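Local coordinates for coproheme decarboxylase (Thermus thermophilus, PDB 1VDH), which catalyses the hydrogen-peroxide-dependent, stepwise decarboxylation of Fe-coproporphyrin III to heme b, the last step of coproporphyrin-dependent heme biosynthesis, at residues P137-V142 and V234-L238; E182-I187 and G199-E205. One frame throughout, in Å; residues are numbered along the deposited sequence.

Interaction 1: residues P137-V142 and V234-L238; sequences PKSGYV and VGKYL
The Tyr237 ring (chi1 t) lies flat under the Lys138-Ser139 backbone, with Lys138 CA 3.9 Å from its centroid and 13° off the normal, a CH-pi contact; Lys138 CD comes 3.3 Å from Tyr237 OH, while Lys138 NZ runs on to a salt bridge with Glu55. Past this turn Gly140 takes a positive phi of 78° (psi -147°), and the chain enters an antiparallel pairing. Val142 and Gly235 form a hydrogen-bonded pair, Val142 N to Gly235 O 2.8 Å and Gly235 N to Val142 O 2.9 Å; Tyr141 and Lys236 are the non-hydrogen-bonded pair, CA atoms 4.4 Å apart. Tyr237 N donates to Gly140 O at 2.9 Å. A water bridges Gly140 O (3.1 Å) and Tyr237 O (2.7 Å). Extended Lys236 (ttt, then p) brings NZ 3.4 Å from Tyr141 OH, a weak hydrogen bond. Since Tyr141 OH hydrogen-bonds Asp84 of a second subunit, with Lys236 NZ in a long, weak ion pair to it, this part of the barrel sheet also serves the pentamer interface.

Interaction 2: residues E182-I187 and G199-E205; sequences EVMQVI and GVDLFSE
Two extended segments run antiparallel, their strand axes 4.8 Å apart at 165°, as the arms of a beta hairpin. Met184-Phe203 and Val186-Asp201 are hydrogen-bonded pairs, each joined by two N-to-O bonds of 2.9 Å: Met184 N to Phe203 O, Phe203 N to Met184 O, Val186 N to Asp201 O and Asp201 N to Val186 O. Gln185-Leu202 and Ile187-Val200 are the non-hydrogen-bonded pairs. On the Met184 face, Phe203 (chi1 m, chi2 -77°) turns its ring edge to Val186 CG2, 3.8 Å from CE2, with Val186 at t; Met184 (m, t, p) sets CB 4.0 Å from Phe203 CB. Gln185, chi1 and chi2 both t, shares the other face with Leu202 (m, t), CG to CD2 3.9 Å, and is predicted to bind Fe-coproporphyrin III. Beyond the Met184-Phe203 pair, Ser204 at t donates OG to Glu182 O at 2.8 Å. Asp201 OD1 hydrogen-bonds His19. Strand 141-152 flanks 199-204 through backbone bonds, strand 102-116 pairs with 184-189, and helix 207-217 packs on Val183 and Ser204.

In the fold
Interactions 1 and 2 have centres about 10 Å apart in one curled antiparallel sheet of the dimeric alpha-beta barrel superfamily. Strand 141-152 lies between strands 227-237 and 198-204, so it couples the two contacts: Tyr141 N sits 2.7 Å from Ser204 O, a probable hydrogen bond, and Ser139 OG probably hydrogen-bonds Glu205 OE2 at 2.9 Å. Along the chain the order is 137-142, 182-187, 199-205, 234-238, so the short-range hairpin of interaction 2 falls within the long excursion that interaction 1 brings back. Interaction 1 reaches a neighbouring subunit, whereas interaction 2 carries Gln185 of the predicted coproheme site, which puts a subunit interface and, probably, part of the coproheme pocket on one sheet.

Interaction 1: residues P137-V142 and V234-L238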
ATOM      1  N   PRO A 137      30.858  -2.936  12.501  1.00 10.47           N
ATOM      2  CA  PRO A 137      31.754  -4.100  12.529  1.00 10.00           C
ATOM      3  C   PRO A 137      32.051  -4.637  11.128  1.00 11.40           C
ATOM      4  O   PRO A 137      31.223  -4.536  10.217  1.00  9.96           O
ATOM      5  CB  PRO A 137      31.006  -5.099  13.425  1.00 11.33           C
ATOM      6  CG  PRO A 137      29.578  -4.681  13.319  1.00 12.01           C
ATOM      7  CD  PRO A 137      29.650  -3.181  13.311  1.00  9.57           C
ATOM      8  N   LYS A 138      33.247  -5.195  10.955  1.00 12.03           N
ATOM      9  CA  LYS A 138      33.682  -5.677   9.649  1.00 13.16           C
ATOM     10  C   LYS A 138      33.570  -7.171   9.364  1.00 14.87           C
ATOM     11  O   LYS A 138      34.381  -7.728   8.627  1.00 15.78           O
ATOM     12  CB  LYS A 138      35.114  -5.206   9.385  1.00 15.83           C
ATOM     13  CG  LYS A 138      35.322  -3.720   9.640  1.00 16.81           C
ATOM     14  CD  LYS A 138      34.458  -2.874   8.724  1.00 18.79           C
ATOM     15  CE  LYS A 138      34.628  -1.400   9.026  1.00 19.99           C
ATOM     16  NZ  LYS A 138      33.842  -0.563   8.087  1.00 22.31           N
ATOM     17  N   SER A 139      32.542  -7.804   9.911  1.00 14.33           N
ATOM     18  CA  SER A 139      32.307  -9.226   9.694  1.00 14.80           C
ATOM     19  C   SER A 139      30.902  -9.540  10.175  1.00 13.77           C
ATOM     20  O   SER A 139      30.241  -8.693  10.774  1.00 14.63           O
ATOM     21  CB  SER A 139      33.315 -10.072  10.483  1.00 15.69           C
ATOM     22  OG  SER A 139      33.160  -9.888  11.881  1.00 20.29           O
ATOM     23  N   GLY A 140      30.448 -10.758   9.913  1.00 12.24           N
ATOM     24  CA  GLY A 140      29.132 -11.152  10.367  1.00  9.67           C
ATOM     25  C   GLY A 140      27.951 -10.650   9.562  1.00  9.48           C
ATOM     26  O   GLY A 140      28.036 -10.449   8.350  1.00  8.44           O
ATOM     27  N   TYR A 141      26.858 -10.398  10.274  1.00  9.71           N
ATOM     28  CA  TYR A 141      25.603  -9.980   9.668  1.00  8.18           C
ATOM     29  C   TYR A 141      24.986  -8.756  10.325  1.00  6.79           C
ATOM     30  O   TYR A 141      25.367  -8.362  11.427  1.00  5.75           O
ATOM     31  CB  TYR A 141      24.603 -11.147   9.752  1.00  7.43           C
ATOM     32  CG  TYR A 141      25.143 -12.432   9.165  1.00  7.80           C
ATOM     33  CD1 TYR A 141      24.836 -12.809   7.857  1.00  7.99           C
ATOM     34  CD2 TYR A 141      26.044 -13.218   9.883  1.00  7.53           C
ATOM     35  CE1 TYR A 141      25.425 -13.934   7.275  1.00  9.11           C
ATOM     36  CE2 TYR A 141      26.636 -14.337   9.311  1.00  9.82           C
ATOM     37  CZ  TYR A 141      26.329 -14.687   8.011  1.00  9.58           C
ATOM     38  OH  TYR A 141      26.960 -15.771   7.439  1.00  9.02           O
ATOM     39  N   VAL A 142      24.018  -8.168   9.630  1.00  7.16           N
ATOM     40  CA  VAL A 142      23.301  -7.011  10.130  1.00  6.34           C
ATOM     41  C   VAL A 142      21.800  -7.261  10.034  1.00  7.03           C
ATOM     42  O   VAL A 142      21.330  -7.968   9.138  1.00  7.62           O
ATOM     43  CB  VAL A 142      23.627  -5.714   9.327  1.00  6.81           C
ATOM     44  CG1 VAL A 142      23.101  -5.816   7.893  1.00  4.83           C
ATOM     45  CG2 VAL A 142      23.010  -4.497  10.025  1.00  8.10           C
ATOM     46  N   VAL A 234      17.885  -8.385   6.575  1.00  4.89           N
ATOM     47  CA  VAL A 234      19.053  -9.103   7.070  1.00  5.74           C
ATOM     48  C   VAL A 234      20.100  -9.131   5.967  1.00  5.47           C
ATOM     49  O   VAL A 234      19.801  -9.470   4.822  1.00  5.59           O
ATOM     50  CB  VAL A 234      18.728 -10.544   7.513  1.00  5.43           C
ATOM     51  CG1 VAL A 234      19.999 -11.225   8.029  1.00  6.14           C
ATOM     52  CG2 VAL A 234      17.678 -10.536   8.617  1.00  5.23           C
ATOM     53  N   GLY A 235      21.323  -8.744   6.313  1.00  7.09           N
ATOM     54  CA  GLY A 235      22.389  -8.732   5.331  1.00  9.40           C
ATOM     55  C   GLY A 235      23.701  -9.286   5.853  1.00  8.98           C
ATOM     56  O   GLY A 235      23.960  -9.277   7.054  1.00  9.05           O
ATOM     57  N   LYS A 236      24.503  -9.819   4.939  1.00  9.31           N
ATOM     58  CA  LYS A 236      25.807 -10.371   5.271  1.00  8.71           C
ATOM     59  C   LYS A 236      26.858  -9.335   4.891  1.00  7.48           C
ATOM     60  O   LYS A 236      26.867  -8.855   3.759  1.00  8.08           O
ATOM     61  CB  LYS A 236      26.049 -11.663   4.481  1.00  9.53           C
ATOM     62  CG  LYS A 236      27.418 -12.284   4.713  1.00 13.01           C
ATOM     63  CD  LYS A 236      27.587 -13.551   3.900  1.00 17.96           C
ATOM     64  CE  LYS A 236      29.002 -14.100   4.016  1.00 19.94           C
ATOM     65  NZ  LYS A 236      29.349 -14.461   5.413  1.00 20.24           N
ATOM     66  N   TYR A 237      27.715  -8.969   5.843  1.00  9.00           N
ATOM     67  CA  TYR A 237      28.768  -7.987   5.586  1.00  8.04           C
ATOM     68  C   TYR A 237      29.669  -8.485   4.461  1.00 10.21           C
ATOM     69  O   TYR A 237      30.053  -9.655   4.441  1.00  8.42           O
ATOM     70  CB  TYR A 237      29.606  -7.726   6.848  1.00 10.71           C
ATOM     71  CG  TYR A 237      30.732  -6.737   6.615  1.00 13.96           C
ATOM     72  CD1 TYR A 237      30.513  -5.365   6.728  1.00 15.49           C
ATOM     73  CD2 TYR A 237      31.997  -7.170   6.208  1.00 16.56           C
ATOM     74  CE1 TYR A 237      31.520  -4.447   6.434  1.00 16.94           C
ATOM     75  CE2 TYR A 237      33.013  -6.259   5.908  1.00 18.41           C
ATOM     76  CZ  TYR A 237      32.764  -4.903   6.018  1.00 18.03           C
ATOM     77  OH  TYR A 237      33.743  -4.003   5.675  1.00 21.97           O
ATOM     78  N   LEU A 238      29.985  -7.597   3.523  1.00  9.77           N
ATOM     79  CA  LEU A 238      30.836  -7.938   2.389  1.00 11.14           C
ATOM     80  C   LEU A 238      32.115  -7.112   2.376  1.00 12.59           C
ATOM     81  O   LEU A 238      32.052  -5.880   2.365  1.00 13.17           O
ATOM     82  CB  LEU A 238      30.105  -7.656   1.068  1.00 10.56           C
ATOM     83  CG  LEU A 238      28.769  -8.325   0.732  1.00 10.55           C
ATOM     84  CD1 LEU A 238      28.178  -7.681  -0.516  1.00 10.91           C
ATOM     85  CD2 LEU A 238      28.967  -9.819   0.530  1.00 10.16           C
TER
HETATM   86  O   HOH W   1      30.217 -11.451   6.463  1.00 17.49           O

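Interaction 2: residues E182-I187 and G199-E205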
ATOM      1  N   GLU A 182      26.892 -11.722  22.051  1.00 13.40           N
ATOM      2  CA  GLU A 182      26.719 -12.099  20.652  1.00 12.03           C
ATOM      3  C   GLU A 182      26.057 -11.048  19.764  1.00 10.34           C
ATOM      4  O   GLU A 182      26.144 -11.127  18.540  1.00  8.82           O
ATOM      5  CB  GLU A 182      25.912 -13.399  20.557  1.00 12.46           C
ATOM      6  CG  GLU A 182      26.580 -14.625  21.188  1.00 15.11           C
ATOM      7  CD  GLU A 182      27.827 -15.087  20.446  1.00 17.42           C
ATOM      8  OE1 GLU A 182      28.655 -15.788  21.063  1.00 17.95           O
ATOM      9  OE2 GLU A 182      27.983 -14.767  19.250  1.00 19.58           O
ATOM     10  N   VAL A 183      25.389 -10.072  20.369  1.00 10.02           N
ATOM     11  CA  VAL A 183      24.694  -9.052  19.590  1.00 10.49           C
ATOM     12  C   VAL A 183      25.038  -7.626  20.001  1.00  9.93           C
ATOM     13  O   VAL A 183      24.956  -7.278  21.179  1.00  9.98           O
ATOM     14  CB  VAL A 183      23.145  -9.228  19.694  1.00 10.77           C
ATOM     15  CG1 VAL A 183      22.430  -8.256  18.765  1.00 11.45           C
ATOM     16  CG2 VAL A 183      22.741 -10.666  19.361  1.00  9.76           C
ATOM     17  N   MET A 184      25.435  -6.819  19.017  1.00  9.63           N
ATOM     18  CA  MET A 184      25.753  -5.404  19.215  1.00 10.58           C
ATOM     19  C   MET A 184      24.506  -4.659  18.756  1.00 11.48           C
ATOM     20  O   MET A 184      23.863  -5.073  17.789  1.00 11.08           O
ATOM     21  CB  MET A 184      26.926  -4.979  18.330  1.00 10.41           C
ATOM     22  CG  MET A 184      28.240  -5.657  18.649  1.00 14.42           C
ATOM     23  SD  MET A 184      29.470  -5.291  17.393  1.00 15.54           S
ATOM     24  CE  MET A 184      29.416  -3.467  17.414  1.00 12.38           C
ATOM     25  N   GLN A 185      24.184  -3.550  19.413  1.00 10.90           N
ATOM     26  CA  GLN A 185      22.993  -2.786  19.057  1.00 12.54           C
ATOM     27  C   GLN A 185      23.241  -1.294  18.898  1.00 12.74           C
ATOM     28  O   GLN A 185      23.900  -0.671  19.730  1.00 13.53           O
ATOM     29  CB  GLN A 185      21.902  -3.003  20.111  1.00 14.15           C
ATOM     30  CG  GLN A 185      20.608  -2.238  19.844  1.00 18.22           C
ATOM     31  CD  GLN A 185      19.594  -2.391  20.966  1.00 19.57           C
ATOM     32  OE1 GLN A 185      19.739  -1.797  22.032  1.00 24.38           O
ATOM     33  NE2 GLN A 185      18.557  -3.185  20.724  1.00 22.42           N
ATOM     34  N   VAL A 186      22.724  -0.733  17.808  1.00 11.21           N
ATOM     35  CA  VAL A 186      22.835   0.697  17.555  1.00 11.05           C
ATOM     36  C   VAL A 186      21.430   1.223  17.335  1.00  9.08           C
ATOM     37  O   VAL A 186      20.735   0.797  16.408  1.00  8.49           O
ATOM     38  CB  VAL A 186      23.698   1.031  16.315  1.00 10.29           C
ATOM     39  CG1 VAL A 186      23.660   2.542  16.045  1.00  9.82           C
ATOM     40  CG2 VAL A 186      25.129   0.585  16.533  1.00 10.45           C
ATOM     41  N   ILE A 187      21.000   2.102  18.234  1.00  7.93           N
ATOM     42  CA  ILE A 187      19.682   2.718  18.161  1.00  7.88           C
ATOM     43  C   ILE A 187      19.852   4.139  17.632  1.00  8.64           C
ATOM     44  O   ILE A 187      20.721   4.881  18.094  1.00  7.53           O
ATOM     45  CB  ILE A 187      19.011   2.804  19.551  1.00 10.26           C
ATOM     46  CG1 ILE A 187      18.870   1.412  20.166  1.00 13.53           C
ATOM     47  CG2 ILE A 187      17.637   3.471  19.439  1.00 10.68           C
ATOM     48  CD1 ILE A 187      18.248   1.424  21.554  1.00 17.48           C
ATOM     49  N   GLY A 199      15.375   3.793  14.312  1.00  6.61           N
ATOM     50  CA  GLY A 199      15.978   2.843  13.405  1.00  7.84           C
ATOM     51  C   GLY A 199      16.786   1.950  14.334  1.00  7.76           C
ATOM     52  O   GLY A 199      17.374   2.441  15.307  1.00  9.12           O
ATOM     53  N   VAL A 200      16.772   0.643  14.095  1.00  7.88           N
ATOM     54  CA  VAL A 200      17.528  -0.283  14.933  1.00  7.09           C
ATOM     55  C   VAL A 200      18.453  -1.164  14.099  1.00  7.00           C
ATOM     56  O   VAL A 200      18.012  -1.809  13.151  1.00  6.41           O
ATOM     57  CB  VAL A 200      16.601  -1.219  15.751  1.00  6.93           C
ATOM     58  CG1 VAL A 200      17.439  -2.139  16.642  1.00  6.53           C
ATOM     59  CG2 VAL A 200      15.626  -0.409  16.606  1.00  6.29           C
ATOM     60  N   ASP A 201      19.735  -1.168  14.456  1.00  5.16           N
ATOM     61  CA  ASP A 201      20.738  -1.992  13.788  1.00  7.33           C
ATOM     62  C   ASP A 201      21.303  -2.993  14.778  1.00  6.29           C
ATOM     63  O   ASP A 201      21.804  -2.610  15.837  1.00  6.05           O
ATOM     64  CB  ASP A 201      21.898  -1.147  13.266  1.00  8.27           C
ATOM     65  CG  ASP A 201      21.522  -0.331  12.064  1.00  8.79           C
ATOM     66  OD1 ASP A 201      21.438  -0.907  10.957  1.00  9.11           O
ATOM     67  OD2 ASP A 201      21.308   0.882  12.232  1.00  8.56           O
ATOM     68  N   LEU A 202      21.175  -4.273  14.455  1.00  5.78           N
ATOM     69  CA  LEU A 202      21.718  -5.337  15.294  1.00  6.83           C
ATOM     70  C   LEU A 202      22.853  -5.968  14.491  1.00  6.27           C
ATOM     71  O   LEU A 202      22.736  -6.135  13.278  1.00  4.20           O
ATOM     72  CB  LEU A 202      20.649  -6.397  15.602  1.00  7.45           C
ATOM     73  CG  LEU A 202      19.335  -5.941  16.258  1.00  8.44           C
ATOM     74  CD1 LEU A 202      18.445  -7.157  16.534  1.00  7.05           C
ATOM     75  CD2 LEU A 202      19.617  -5.187  17.549  1.00  8.15           C
ATOM     76  N   PHE A 203      23.959  -6.282  15.160  1.00  7.49           N
ATOM     77  CA  PHE A 203      25.109  -6.890  14.504  1.00  7.21           C
ATOM     78  C   PHE A 203      25.472  -8.172  15.240  1.00  7.62           C
ATOM     79  O   PHE A 203      25.528  -8.188  16.473  1.00 10.00           O
ATOM     80  CB  PHE A 203      26.301  -5.931  14.518  1.00  7.99           C
ATOM     81  CG  PHE A 203      26.030  -4.612  13.847  1.00  7.03           C
ATOM     82  CD1 PHE A 203      26.027  -4.507  12.461  1.00  7.78           C
ATOM     83  CD2 PHE A 203      25.794  -3.472  14.605  1.00  8.94           C
ATOM     84  CE1 PHE A 203      25.796  -3.279  11.836  1.00  7.23           C
ATOM     85  CE2 PHE A 203      25.561  -2.239  13.991  1.00  9.76           C
ATOM     86  CZ  PHE A 203      25.563  -2.144  12.604  1.00  9.61           C
ATOM     87  N   SER A 204      25.734  -9.237  14.488  1.00  7.65           N
ATOM     88  CA  SER A 204      26.073 -10.530  15.085  1.00  7.70           C
ATOM     89  C   SER A 204      26.746 -11.426  14.059  1.00  7.12           C
ATOM     90  O   SER A 204      26.619 -11.202  12.858  1.00  6.61           O
ATOM     91  CB  SER A 204      24.796 -11.226  15.583  1.00  7.28           C
ATOM     92  OG  SER A 204      25.093 -12.432  16.273  1.00  8.83           O
ATOM     93  N   GLU A 205      27.446 -12.452  14.538  1.00  8.21           N
ATOM     94  CA  GLU A 205      28.119 -13.395  13.647  1.00 10.19           C
ATOM     95  C   GLU A 205      27.168 -14.503  13.215  1.00  9.61           C
ATOM     96  O   GLU A 205      27.511 -15.329  12.373  1.00  8.53           O
ATOM     97  CB  GLU A 205      29.345 -14.011  14.333  1.00 13.91           C
ATOM     98  CG  GLU A 205      30.430 -13.007  14.701  1.00 21.91           C
ATOM     99  CD  GLU A 205      31.000 -12.259  13.498  1.00 27.95           C
ATOM    100  OE1 GLU A 205      31.359 -12.908  12.487  1.00 31.80           O
ATOM    101  OE2 GLU A 205      31.104 -11.017  13.569  1.00 33.33           O
TER
HETATM  102  O   HOH W   2      28.232 -12.633  17.454  1.00 10.08           O
HETATM  103  O   HOH W   3      20.248   2.591  14.085  1.00  9.21           O